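Local coordinates for protein PrgZ (Enterococcus faecalis, PDB 4FAJ) that binds a peptide pheromone outside the cell as a membrane-anchored substrate-binding protein, probably for delivery to a peptide transporter, at residues K340-A345 with D436-L441; D414-D419 with T444-P449; E501-S506 with K515-L520. All coordinates share one frame; numbering follows the deposited sequence.

How the contacts relate
Contacts 1 and 2 share one beta-alpha-beta unit, made of strand 412-418, helix 421-437 and strand 442-448. Contact 2 pairs its strands. Contact 1 packs the C-terminal end of its helix on helix 336-345, outside the unit. Their centres are about 19 Å apart. Contact 3 is separate: it joins two helices further along the chain, its centre about 28 Å from that of contact 1 and about 32 Å from that of contact 2. Contact 2 is the one that reaches the bound peptide, through Ser418, which packs on an apolar side chain. The side chain of Asp419 is about 13 Å from a bound zinc ion. Contacts 1 and 3 lie away from the metal sites.

Contact 1 (K340-A345 with D436-L441); sequences KAINYA and DSLEGL
Ala341, Ile342 and Ala345 meet Ser437 and Leu438 without an aromatic ring between them. The one ring in the two segments, that of Tyr344, is directed away from 436-441. On one face it carries Asn343 ND2, 4.1 Å above the ring plane and over its centre. The ring takes no part; the touching residues are buried and mostly apolar.

Leu438 fills the middle with its two methyls. CD1 lies 3.9 Å from Ala345 CB and also touches the carbonyl oxygen of Ala341. CD2 lies 4.1 Å from Ile342 CG1 and 4.2 Å from Ala341 CB. With CG beside the backbone N (chi1 -74°), the fork lies over two alanines one helical turn apart on helix 336-345. Leu438 and Ile342 cross at about a right angle.

Leu438 is the first residue to leave helical geometry after helix 421-437. It also opens a type II beta turn to Leu441, closed by Leu441 N donating to Leu438 O. Gly440 takes the positive phi (95°) of the third position. This turn leads from the helix of the beta-alpha-beta unit into strand 442-448.

Beside Leu438, Ser437 CB lies 3.7 Å from Ala345 CB, and the CA atoms of Ala345 and Ser437 are 5.9 Å apart. No direct hydrogen bond joins the segments. A water does so instead: it donates to Ala345 O at 2.7 Å and accepts from Ser437 OG at 2.7 Å. Further out, Leu438 packs on Trp398 of helix 391-402, and Ile342 and Ala345 touch Leu434 of helix 421-437.

Contact 2 (D414-D419 with T444-P449); sequences DLLVSD and TVTPIP
Val417 CG2 touches Val445 CG1 at 3.9 Å and also meets Pro447 CB. Val417 CG1 is anti to the carbonyl carbon (chi1 -58°), which leaves CG2 facing the second strand. On the opposite face, Leu416 CD2 lies 3.9 Å from Ile448 CD1, and the same methyl leans on Thr446 CB.

The two strands run parallel and pair through backbone hydrogen bonds. Leu415 N donates to Thr444 O and Thr446 N to Leu415 O. Val417 N then donates to Thr446 O, and Ile448 N to Val417 O. A weak bond from Asp419 N to Ile448 O ends the series.

The polar edge lies on the Leu416 face. With CG anti to the backbone N (chi1 -176°), Asp414 crosses both threonines at about a right angle. Its OD1 accepts from Thr444 OG1 at 2.7 Å on the anti lone pair and from Thr446 OG1 at 2.6 Å on the syn. At the other end, Asp419 OD1 makes a salt bridge with Lys278.

Helix 421-437 covers Val445 and Pro447, completing a beta-alpha-beta crossover. Helix 450-459 covers Leu416 and Ile448 through Phe453, and strand 464-470 pairs with the other edge of strand 412-418.

Contact 3 (E501-S506 with K515-L520); sequences ELLKDS and KKAEKL
Leu502 carries most of this contact. Its CD1 rests on the backbone of helix 510-524, 3.7 Å from Ala517 N. Its CB lies 3.8 Å from Ala517 CB. CD1 also reaches Lys516 CB at 4.1 Å and, more distantly, Leu520 CD2. With only a methyl on Ala517, the CA atoms of Leu502 and Ala517 are 5.8 Å apart. Leu503 adds its CD2, 4.1 Å from Ala517 CB. No hydrogen bond crosses between the segments.

The Leu502 CG is anti to the carbonyl carbon (chi1 -72°), which, with chi2 165°, brings CD1 against the backbone at Ala517. The backbone is held by a type I beta turn from Leu502 to Asp505, where Asp505 N donates to Leu502 O at 3.2 Å. Leu503 is also packed on Ile477 and Leu480 of helix 477-480. Only the base of the Lys516 side chain joins the contact; its extended chain leads away, and NZ forms a salt bridge with Glu513.

Elsewhere on helix 510-524, Lys515 NZ forms a salt bridge with Glu518 OE1 at 2.7 Å. Lys515 also meets Phe381 by a cation-pi interaction and donates to its carbonyl oxygen. Glu518 OE2 accepts from Val367 N.

The whole is two consecutive helices joined by a short loop at the protein surface: the chain leaves helix 497-502 through a type I turn, and Leu502 and Leu503 pack on helix 510-524.

Contact 1 (K340-A345 with D436-L441)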
# COMPACT_ATOMS: atom_id res chain seq x y z
N LYS A 340 5.96 9.14 23.24
CA LYS A 340 5.95 10.58 22.99
C LYS A 340 7.35 11.15 22.87
O LYS A 340 7.59 12.04 22.05
CB LYS A 340 5.16 11.31 24.09
CG LYS A 340 3.68 10.98 24.05
CD LYS A 340 2.92 11.68 25.18
CE LYS A 340 1.42 11.47 25.03
NZ LYS A 340 0.69 11.99 26.23
N ALA A 341 8.29 10.64 23.67
CA ALA A 341 9.70 11.04 23.53
C ALA A 341 10.22 10.72 22.13
O ALA A 341 10.89 11.53 21.52
CB ALA A 341 10.56 10.37 24.58
N ILE A 342 9.89 9.53 21.63
CA ILE A 342 10.32 9.11 20.29
C ILE A 342 9.76 10.08 19.25
O ILE A 342 10.51 10.60 18.40
CB ILE A 342 9.90 7.64 19.99
CG1 ILE A 342 10.70 6.67 20.87
CG2 ILE A 342 10.10 7.29 18.51
CD1 ILE A 342 10.16 5.23 20.81
N ASN A 343 8.46 10.36 19.33
CA ASN A 343 7.82 11.29 18.41
C ASN A 343 8.48 12.67 18.40
O ASN A 343 8.82 13.18 17.34
CB ASN A 343 6.33 11.46 18.73
CG ASN A 343 5.68 12.52 17.89
OD1 ASN A 343 5.60 12.39 16.66
ND2 ASN A 343 5.23 13.59 18.52
N TYR A 344 8.66 13.26 19.57
CA TYR A 344 9.24 14.61 19.64
C TYR A 344 10.71 14.67 19.22
O TYR A 344 11.21 15.74 18.82
CB TYR A 344 9.06 15.21 21.03
CG TYR A 344 7.66 15.73 21.28
CD1 TYR A 344 7.16 16.81 20.55
CD2 TYR A 344 6.84 15.15 22.23
CE1 TYR A 344 5.89 17.29 20.78
CE2 TYR A 344 5.56 15.62 22.47
CZ TYR A 344 5.09 16.69 21.73
OH TYR A 344 3.81 17.16 21.96
N ALA A 345 11.40 13.54 19.29
CA ALA A 345 12.82 13.49 18.97
C ALA A 345 13.13 13.48 17.47
O ALA A 345 14.27 13.73 17.08
CB ALA A 345 13.47 12.28 19.63
N ASP A 436 20.34 10.70 20.33
CA ASP A 436 20.71 12.07 20.71
C ASP A 436 19.76 12.75 21.70
O ASP A 436 20.18 13.64 22.45
CB ASP A 436 20.84 12.97 19.47
CG ASP A 436 21.53 14.31 19.77
OD1 ASP A 436 22.60 14.30 20.43
OD2 ASP A 436 21.00 15.37 19.36
N SER A 437 18.48 12.37 21.68
CA SER A 437 17.48 12.99 22.56
C SER A 437 17.02 12.11 23.72
O SER A 437 16.48 12.63 24.70
CB SER A 437 16.24 13.40 21.75
OG SER A 437 16.52 14.53 20.96
N LEU A 438 17.21 10.80 23.61
CA LEU A 438 16.85 9.88 24.67
C LEU A 438 18.15 9.33 25.26
O LEU A 438 18.60 8.25 24.88
CB LEU A 438 15.96 8.75 24.15
CG LEU A 438 14.51 9.13 23.83
CD1 LEU A 438 14.43 10.20 22.75
CD2 LEU A 438 13.72 7.90 23.40
N GLU A 439 18.73 10.11 26.17
CA GLU A 439 20.07 9.80 26.69
C GLU A 439 20.05 8.40 27.29
O GLU A 439 19.18 8.07 28.09
CB GLU A 439 20.51 10.84 27.74
CG GLU A 439 22.03 11.09 27.81
CD GLU A 439 22.74 10.32 28.92
OE1 GLU A 439 22.17 9.34 29.45
OE2 GLU A 439 23.89 10.71 29.26
N GLY A 440 21.01 7.58 26.88
CA GLY A 440 21.16 6.25 27.42
C GLY A 440 20.48 5.17 26.60
O GLY A 440 20.81 4.00 26.74
N LEU A 441 19.53 5.56 25.75
CA LEU A 441 18.85 4.59 24.89
C LEU A 441 19.78 4.15 23.77
O LEU A 441 20.34 4.99 23.06
CB LEU A 441 17.58 5.19 24.29
CG LEU A 441 16.77 4.28 23.35
CD1 LEU A 441 16.04 3.20 24.14
CD2 LEU A 441 15.80 5.12 22.54
O HOH W 1 16.63 14.06 18.33

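Contact 2 (D414-D419 with T444-P449)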
# COMPACT_ATOMS: atom_id res chain seq x y z
N ASP A 414 15.30 -2.20 19.03
CA ASP A 414 15.69 -2.58 17.69
C ASP A 414 14.77 -1.93 16.65
O ASP A 414 13.56 -1.82 16.87
CB ASP A 414 15.65 -4.09 17.51
CG ASP A 414 16.14 -4.50 16.14
OD1 ASP A 414 17.32 -4.24 15.85
OD2 ASP A 414 15.33 -5.02 15.34
N LEU A 415 15.35 -1.53 15.52
CA LEU A 415 14.63 -0.89 14.43
C LEU A 415 14.80 -1.71 13.14
O LEU A 415 15.88 -1.75 12.55
CB LEU A 415 15.17 0.53 14.23
CG LEU A 415 14.60 1.34 13.06
CD1 LEU A 415 13.07 1.32 13.06
CD2 LEU A 415 15.11 2.78 13.12
N LEU A 416 13.71 -2.35 12.71
CA LEU A 416 13.70 -3.11 11.46
C LEU A 416 13.53 -2.18 10.26
O LEU A 416 12.67 -1.29 10.26
CB LEU A 416 12.56 -4.14 11.44
CG LEU A 416 12.71 -5.41 12.27
CD1 LEU A 416 11.55 -6.37 11.97
CD2 LEU A 416 14.07 -6.08 12.02
N VAL A 417 14.34 -2.41 9.23
CA VAL A 417 14.27 -1.67 7.99
C VAL A 417 14.53 -2.61 6.82
O VAL A 417 15.19 -3.64 6.97
CB VAL A 417 15.28 -0.51 7.95
CG1 VAL A 417 15.07 0.45 9.13
CG2 VAL A 417 16.73 -1.03 7.94
N SER A 418 14.00 -2.24 5.67
CA SER A 418 14.31 -2.93 4.42
C SER A 418 15.80 -2.77 4.11
O SER A 418 16.41 -1.76 4.48
CB SER A 418 13.45 -2.35 3.30
OG SER A 418 13.83 -2.89 2.03
N ASP A 419 16.42 -3.75 3.46
CA ASP A 419 17.88 -3.69 3.25
C ASP A 419 18.34 -2.88 2.02
O ASP A 419 19.51 -2.94 1.64
CB ASP A 419 18.51 -5.10 3.28
CG ASP A 419 17.93 -6.04 2.25
OD1 ASP A 419 17.06 -5.61 1.45
OD2 ASP A 419 18.33 -7.22 2.25
N THR A 444 19.43 -0.21 17.80
CA THR A 444 20.09 -1.04 16.79
C THR A 444 19.27 -0.97 15.51
O THR A 444 18.04 -0.93 15.56
CB THR A 444 20.21 -2.50 17.27
OG1 THR A 444 18.92 -3.01 17.61
CG2 THR A 444 21.12 -2.59 18.48
N VAL A 445 19.94 -0.93 14.37
CA VAL A 445 19.26 -0.95 13.09
C VAL A 445 19.48 -2.31 12.44
O VAL A 445 20.62 -2.74 12.32
CB VAL A 445 19.78 0.14 12.15
CG1 VAL A 445 19.07 0.06 10.80
CG2 VAL A 445 19.59 1.53 12.78
N THR A 446 18.39 -2.97 12.04
CA THR A 446 18.47 -4.32 11.47
C THR A 446 17.85 -4.33 10.07
O THR A 446 16.64 -4.42 9.93
CB THR A 446 17.77 -5.35 12.37
OG1 THR A 446 18.31 -5.24 13.70
CG2 THR A 446 17.97 -6.76 11.83
N PRO A 447 18.70 -4.21 9.03
CA PRO A 447 18.21 -4.31 7.65
C PRO A 447 17.94 -5.74 7.23
O PRO A 447 18.83 -6.61 7.37
CB PRO A 447 19.37 -3.73 6.82
CG PRO A 447 20.33 -3.15 7.80
CD PRO A 447 20.13 -3.87 9.07
N ILE A 448 16.75 -5.99 6.71
CA ILE A 448 16.34 -7.32 6.30
C ILE A 448 15.64 -7.32 4.94
O ILE A 448 15.10 -6.28 4.51
CB ILE A 448 15.42 -8.01 7.36
CG1 ILE A 448 14.28 -7.09 7.79
CG2 ILE A 448 16.23 -8.44 8.58
CD1 ILE A 448 13.23 -7.78 8.64
N PRO A 449 15.64 -8.48 4.26
CA PRO A 449 14.90 -8.64 3.01
C PRO A 449 13.39 -8.47 3.19
O PRO A 449 12.86 -8.74 4.26
CB PRO A 449 15.22 -10.08 2.60
CG PRO A 449 16.44 -10.43 3.32
CD PRO A 449 16.36 -9.72 4.62

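Contact 3 (E501-S506 with K515-L520)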
# COMPACT_ATOMS: atom_id res chain seq x y z
N GLU A 501 -14.54 3.35 17.55
CA GLU A 501 -15.92 3.81 17.40
C GLU A 501 -16.01 5.06 16.52
O GLU A 501 -16.90 5.14 15.68
CB GLU A 501 -16.57 4.02 18.78
CG GLU A 501 -17.95 4.69 18.78
CD GLU A 501 -19.03 3.93 18.04
OE1 GLU A 501 -18.86 2.72 17.74
OE2 GLU A 501 -20.08 4.55 17.77
N LEU A 502 -15.09 6.01 16.69
CA LEU A 502 -15.01 7.20 15.80
C LEU A 502 -14.91 6.84 14.32
O LEU A 502 -15.54 7.49 13.47
CB LEU A 502 -13.82 8.10 16.19
CG LEU A 502 -13.98 8.87 17.50
CD1 LEU A 502 -12.63 9.43 17.98
CD2 LEU A 502 -15.07 9.98 17.39
N LEU A 503 -14.17 5.78 14.02
CA LEU A 503 -14.07 5.27 12.65
C LEU A 503 -15.40 4.85 12.04
O LEU A 503 -15.51 4.78 10.82
CB LEU A 503 -13.12 4.06 12.59
CG LEU A 503 -11.67 4.24 13.04
CD1 LEU A 503 -10.86 2.99 12.68
CD2 LEU A 503 -11.07 5.48 12.42
N LYS A 504 -16.41 4.55 12.87
CA LYS A 504 -17.68 4.03 12.36
C LYS A 504 -18.69 5.11 12.00
O LYS A 504 -19.77 4.82 11.48
CB LYS A 504 -18.29 3.05 13.37
CG LYS A 504 -17.52 1.75 13.44
CD LYS A 504 -17.98 0.88 14.59
CE LYS A 504 -17.32 -0.49 14.55
NZ LYS A 504 -16.81 -0.92 15.89
N ASP A 505 -18.34 6.37 12.26
CA ASP A 505 -19.29 7.45 12.05
C ASP A 505 -19.72 7.56 10.59
O ASP A 505 -18.88 7.58 9.69
CB ASP A 505 -18.70 8.78 12.51
CG ASP A 505 -19.76 9.82 12.77
OD1 ASP A 505 -20.19 10.48 11.80
OD2 ASP A 505 -20.17 9.96 13.94
N SER A 506 -21.03 7.61 10.37
CA SER A 506 -21.58 7.76 9.03
C SER A 506 -22.44 9.01 8.89
O SER A 506 -23.20 9.13 7.93
CB SER A 506 -22.39 6.50 8.66
OG SER A 506 -23.44 6.29 9.60
N LYS A 515 -11.22 13.08 11.95
CA LYS A 515 -10.11 13.94 12.40
C LYS A 515 -9.90 13.80 13.90
O LYS A 515 -8.76 13.83 14.38
CB LYS A 515 -10.33 15.40 12.00
CG LYS A 515 -9.06 16.26 12.08
CD LYS A 515 -8.03 15.80 11.06
CE LYS A 515 -6.82 16.67 10.97
NZ LYS A 515 -5.81 16.05 10.07
N LYS A 516 -10.99 13.65 14.65
CA LYS A 516 -10.89 13.40 16.08
C LYS A 516 -10.15 12.09 16.32
O LYS A 516 -9.34 12.00 17.24
CB LYS A 516 -12.27 13.34 16.74
CG LYS A 516 -12.93 14.67 16.96
CD LYS A 516 -14.36 14.47 17.52
CE LYS A 516 -15.08 15.80 17.69
NZ LYS A 516 -16.54 15.61 18.03
N ALA A 517 -10.45 11.07 15.52
CA ALA A 517 -9.79 9.77 15.66
C ALA A 517 -8.29 9.93 15.42
O ALA A 517 -7.49 9.45 16.21
CB ALA A 517 -10.39 8.75 14.72
N GLU A 518 -7.91 10.62 14.35
CA GLU A 518 -6.48 10.85 14.08
C GLU A 518 -5.80 11.51 15.28
O GLU A 518 -4.73 11.07 15.73
CB GLU A 518 -6.27 11.70 12.82
CG GLU A 518 -4.83 11.78 12.36
CD GLU A 518 -4.61 12.71 11.18
OE1 GLU A 518 -5.49 13.54 10.89
OE2 GLU A 518 -3.53 12.62 10.55
N LYS A 519 -6.45 12.52 15.86
CA LYS A 519 -5.90 13.21 17.01
C LYS A 519 -5.78 12.30 18.24
O LYS A 519 -4.77 12.36 18.94
CB LYS A 519 -6.73 14.46 17.34
CG LYS A 519 -6.65 15.55 16.29
CD LYS A 519 -7.55 16.72 16.62
CE LYS A 519 -7.66 17.66 15.44
NZ LYS A 519 -8.55 18.80 15.73
N LEU A 520 -6.77 11.45 18.49
CA LEU A 520 -6.69 10.49 19.59
C LEU A 520 -5.49 9.53 19.39
O LEU A 520 -4.74 9.24 20.32
CB LEU A 520 -8.00 9.69 19.69
CG LEU A 520 -8.15 8.68 20.81
CD1 LEU A 520 -7.82 9.29 22.16
CD2 LEU A 520 -9.59 8.10 20.80